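Local coordinates for protein endo-beta-1,2-glucanase (Talaromyces funiculosus, PDB 6IMV) that hydrolyses internal beta-1,2-glucosidic linkages of beta-1,2-glucans, acting as an endo-type glycoside hydrolase that binds sophorose, at residues Ala175-Ala180 and Asp190-Trp195. Numbering follows the deposited sequence.
Sequences AFIQAA and DLAKKW
Leu191 opens the contact by bringing CD2 to the rim of the Phe176 ring, near the ring plane and 4.0 Å from CZ, the two side chains crossing at about a right angle. The anti placement of CG relative to the backbone N (chi1 174°) directs the start of the Phe176 ring off its helix. One residue on, Ala192 illustrates how small side chains let helices draw close: its CB rests 3.7 Å from CB of Ala180, and its CA lies 4.8 Å from that of Ile177. The carbonyl O of Ala192 is met by CG1 of Ile177 at 3.6 Å. At Trp195, a turn later, the edge of Phe176 is turned toward the face of the five-membered ring in a T-shaped pair, with centroids 5.6 Å apart and planes at 70°. Ile177 covers the backbone side of the same residue, with CG1 3.9 Å from CB of Trp195 and CD1 beside its carbonyl carbon. An alanine at Ile177 would probably leave a gap beside the Trp195 backbone and the Ala192 carbonyl. Helix 112-133 packs against Phe176 and Trp195, and Met120 O there accepts the Trp195 NE1 hydrogen bond that helps fix the indole. No hydrogen bond joins the two segments; apolar packing links the consecutive helices 163-182 and 186-210, whose axes over these segments run nearly antiparallel (157°), as an alpha-alpha hairpin.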
ATOM      1  N   ALA A 175       9.731  -0.139  10.833  1.00 13.62           N
ATOM      2  CA  ALA A 175       9.669   1.341  10.887  1.00 13.83           C
ATOM      3  C   ALA A 175       9.073   1.827  12.215  1.00 13.72           C
ATOM      4  O   ALA A 175       9.617   2.743  12.849  1.00 13.77           O
ATOM      5  CB  ALA A 175       8.868   1.877   9.732  1.00 13.55           C
ATOM      6  N   PHE A 176       7.933   1.243  12.599  1.00 13.89           N
ATOM      7  CA  PHE A 176       7.203   1.680  13.779  1.00 14.02           C
ATOM      8  C   PHE A 176       8.092   1.555  15.019  1.00 14.38           C
ATOM      9  O   PHE A 176       8.095   2.442  15.875  1.00 14.91           O
ATOM     10  CB  PHE A 176       5.916   0.878  13.984  1.00 13.92           C
ATOM     11  CG  PHE A 176       5.219   1.224  15.270  1.00 14.03           C
ATOM     12  CD1 PHE A 176       4.374   2.319  15.341  1.00 14.31           C
ATOM     13  CD2 PHE A 176       5.450   0.486  16.422  1.00 14.58           C
ATOM     14  CE1 PHE A 176       3.756   2.655  16.537  1.00 14.48           C
ATOM     15  CE2 PHE A 176       4.832   0.824  17.615  1.00 14.19           C
ATOM     16  CZ  PHE A 176       3.978   1.901  17.669  1.00 14.58           C
ATOM     17  N   ILE A 177       8.801   0.429  15.112  1.00 14.46           N
ATOM     18  CA  ILE A 177       9.701   0.153  16.229  1.00 15.29           C
ATOM     19  C   ILE A 177      10.736   1.275  16.320  1.00 15.58           C
ATOM     20  O   ILE A 177      10.958   1.809  17.410  1.00 16.08           O
ATOM     21  CB  ILE A 177      10.360  -1.231  16.086  1.00 15.30           C
ATOM     22  CG1 ILE A 177       9.363  -2.347  16.398  1.00 15.63           C
ATOM     23  CG2 ILE A 177      11.622  -1.346  16.932  1.00 15.44           C
ATOM     24  CD1 ILE A 177       9.756  -3.681  15.809  1.00 15.70           C
ATOM     25  N   GLN A 178      11.352   1.614  15.178  1.00 16.07           N
ATOM     26  CA  GLN A 178      12.343   2.667  15.123  1.00 16.90           C
ATOM     27  C   GLN A 178      11.715   4.004  15.557  1.00 16.94           C
ATOM     28  O   GLN A 178      12.318   4.740  16.346  1.00 17.01           O
ATOM     29  CB  GLN A 178      12.963   2.782  13.733  1.00 17.54           C
ATOM     30  CG  GLN A 178      14.135   3.744  13.679  1.00 18.50           C
ATOM     31  CD  GLN A 178      15.248   3.323  14.611  1.00 19.77           C
ATOM     32  OE1 GLN A 178      15.767   2.215  14.536  1.00 20.09           O
ATOM     33  NE2 GLN A 178      15.613   4.206  15.523  1.00 20.86           N
ATOM     34  N   ALA A 179      10.527   4.319  15.034  1.00 15.94           N
ATOM     35  CA  ALA A 179       9.853   5.581  15.339  1.00 15.89           C
ATOM     36  C   ALA A 179       9.602   5.694  16.851  1.00 15.99           C
ATOM     37  O   ALA A 179       9.850   6.730  17.447  1.00 14.97           O
ATOM     38  CB  ALA A 179       8.556   5.684  14.573  1.00 15.70           C
ATOM     39  N   ALA A 180       9.095   4.610  17.448  1.00 16.06           N
ATOM     40  CA  ALA A 180       8.754   4.574  18.868  1.00 16.75           C
ATOM     41  C   ALA A 180      10.013   4.775  19.723  1.00 17.53           C
ATOM     42  O   ALA A 180       9.991   5.544  20.687  1.00 17.72           O
ATOM     43  CB  ALA A 180       8.070   3.280  19.199  1.00 16.66           C
ATOM     44  N   ASP A 190       8.958   0.568  25.494  1.00 21.12           N
ATOM     45  CA  ASP A 190       8.460  -0.728  25.984  1.00 21.66           C
ATOM     46  C   ASP A 190       7.511  -1.361  24.958  1.00 20.62           C
ATOM     47  O   ASP A 190       7.607  -2.554  24.687  1.00 18.02           O
ATOM     48  CB  ASP A 190       7.733  -0.588  27.324  1.00 23.74           C
ATOM     49  CG  ASP A 190       8.653  -0.265  28.490  1.00 26.10           C
ATOM     50  OD1 ASP A 190       9.889  -0.399  28.333  1.00 26.86           O
ATOM     51  OD2 ASP A 190       8.123   0.119  29.551  1.00 30.16           O
ATOM     52  N   LEU A 191       6.572  -0.562  24.426  1.00 19.37           N
ATOM     53  CA  LEU A 191       5.668  -1.008  23.358  1.00 19.15           C
ATOM     54  C   LEU A 191       6.489  -1.515  22.166  1.00 18.52           C
ATOM     55  O   LEU A 191       6.199  -2.581  21.630  1.00 17.65           O
ATOM     56  CB  LEU A 191       4.741   0.141  22.941  1.00 19.70           C
ATOM     57  CG  LEU A 191       3.776  -0.160  21.791  1.00 20.01           C
ATOM     58  CD1 LEU A 191       2.879  -1.358  22.112  1.00 19.22           C
ATOM     59  CD2 LEU A 191       2.926   1.067  21.458  1.00 19.22           C
ATOM     60  N   ALA A 192       7.522  -0.750  21.788  1.00 18.48           N
ATOM     61  CA  ALA A 192       8.378  -1.050  20.640  1.00 18.98           C
ATOM     62  C   ALA A 192       9.064  -2.406  20.823  1.00 19.73           C
ATOM     63  O   ALA A 192       9.181  -3.170  19.869  1.00 20.15           O
ATOM     64  CB  ALA A 192       9.402   0.044  20.447  1.00 19.04           C
ATOM     65  N   LYS A 193       9.532  -2.682  22.044  1.00 20.66           N
ATOM     66  CA  LYS A 193      10.289  -3.906  22.338  1.00 21.93           C
ATOM     67  C   LYS A 193       9.370  -5.131  22.266  1.00 20.08           C
ATOM     68  O   LYS A 193       9.804  -6.195  21.851  1.00 19.81           O
ATOM     69  CB  LYS A 193      11.000  -3.791  23.691  1.00 24.17           C
ATOM     70  CG  LYS A 193      12.266  -2.947  23.644  1.00 27.18           C
ATOM     71  CD  LYS A 193      12.804  -2.592  25.012  1.00 30.53           C
ATOM     72  CE  LYS A 193      14.101  -1.814  24.937  1.00 33.61           C
ATOM     73  NZ  LYS A 193      14.797  -1.783  26.245  1.00 34.92           N
ATOM     74  N   LYS A 194       8.098  -4.967  22.645  1.00 19.19           N
ATOM     75  CA  LYS A 194       7.109  -6.043  22.508  1.00 19.04           C
ATOM     76  C   LYS A 194       6.849  -6.327  21.020  1.00 17.79           C
ATOM     77  O   LYS A 194       6.746  -7.476  20.621  1.00 16.75           O
ATOM     78  CB  LYS A 194       5.819  -5.675  23.241  1.00 20.05           C
ATOM     79  CG  LYS A 194       5.952  -5.493  24.747  1.00 21.41           C
ATOM     80  CD  LYS A 194       4.694  -4.930  25.365  1.00 23.50           C
ATOM     81  CE  LYS A 194       4.876  -4.537  26.811  1.00 25.19           C
ATOM     82  NZ  LYS A 194       3.577  -4.155  27.406  1.00 27.94           N
ATOM     83  N   TRP A 195       6.773  -5.265  20.205  1.00 16.50           N
ATOM     84  CA  TRP A 195       6.630  -5.404  18.758  1.00 15.68           C
ATOM     85  C   TRP A 195       7.888  -6.040  18.158  1.00 15.62           C
ATOM     86  O   TRP A 195       7.773  -6.848  17.222  1.00 15.18           O
ATOM     87  CB  TRP A 195       6.267  -4.077  18.079  1.00 14.84           C
ATOM     88  CG  TRP A 195       4.786  -3.847  18.050  1.00 14.69           C
ATOM     89  CD1 TRP A 195       4.071  -3.023  18.868  1.00 14.96           C
ATOM     90  CD2 TRP A 195       3.820  -4.515  17.219  1.00 14.25           C
ATOM     91  NE1 TRP A 195       2.735  -3.115  18.592  1.00 14.90           N
ATOM     92  CE2 TRP A 195       2.547  -4.018  17.581  1.00 14.48           C
ATOM     93  CE3 TRP A 195       3.899  -5.482  16.210  1.00 13.79           C
ATOM     94  CZ2 TRP A 195       1.372  -4.447  16.961  1.00 13.98           C
ATOM     95  CZ3 TRP A 195       2.736  -5.901  15.593  1.00 13.60           C
ATOM     96  CH2 TRP A 195       1.490  -5.389  15.964  1.00 13.73           C
TER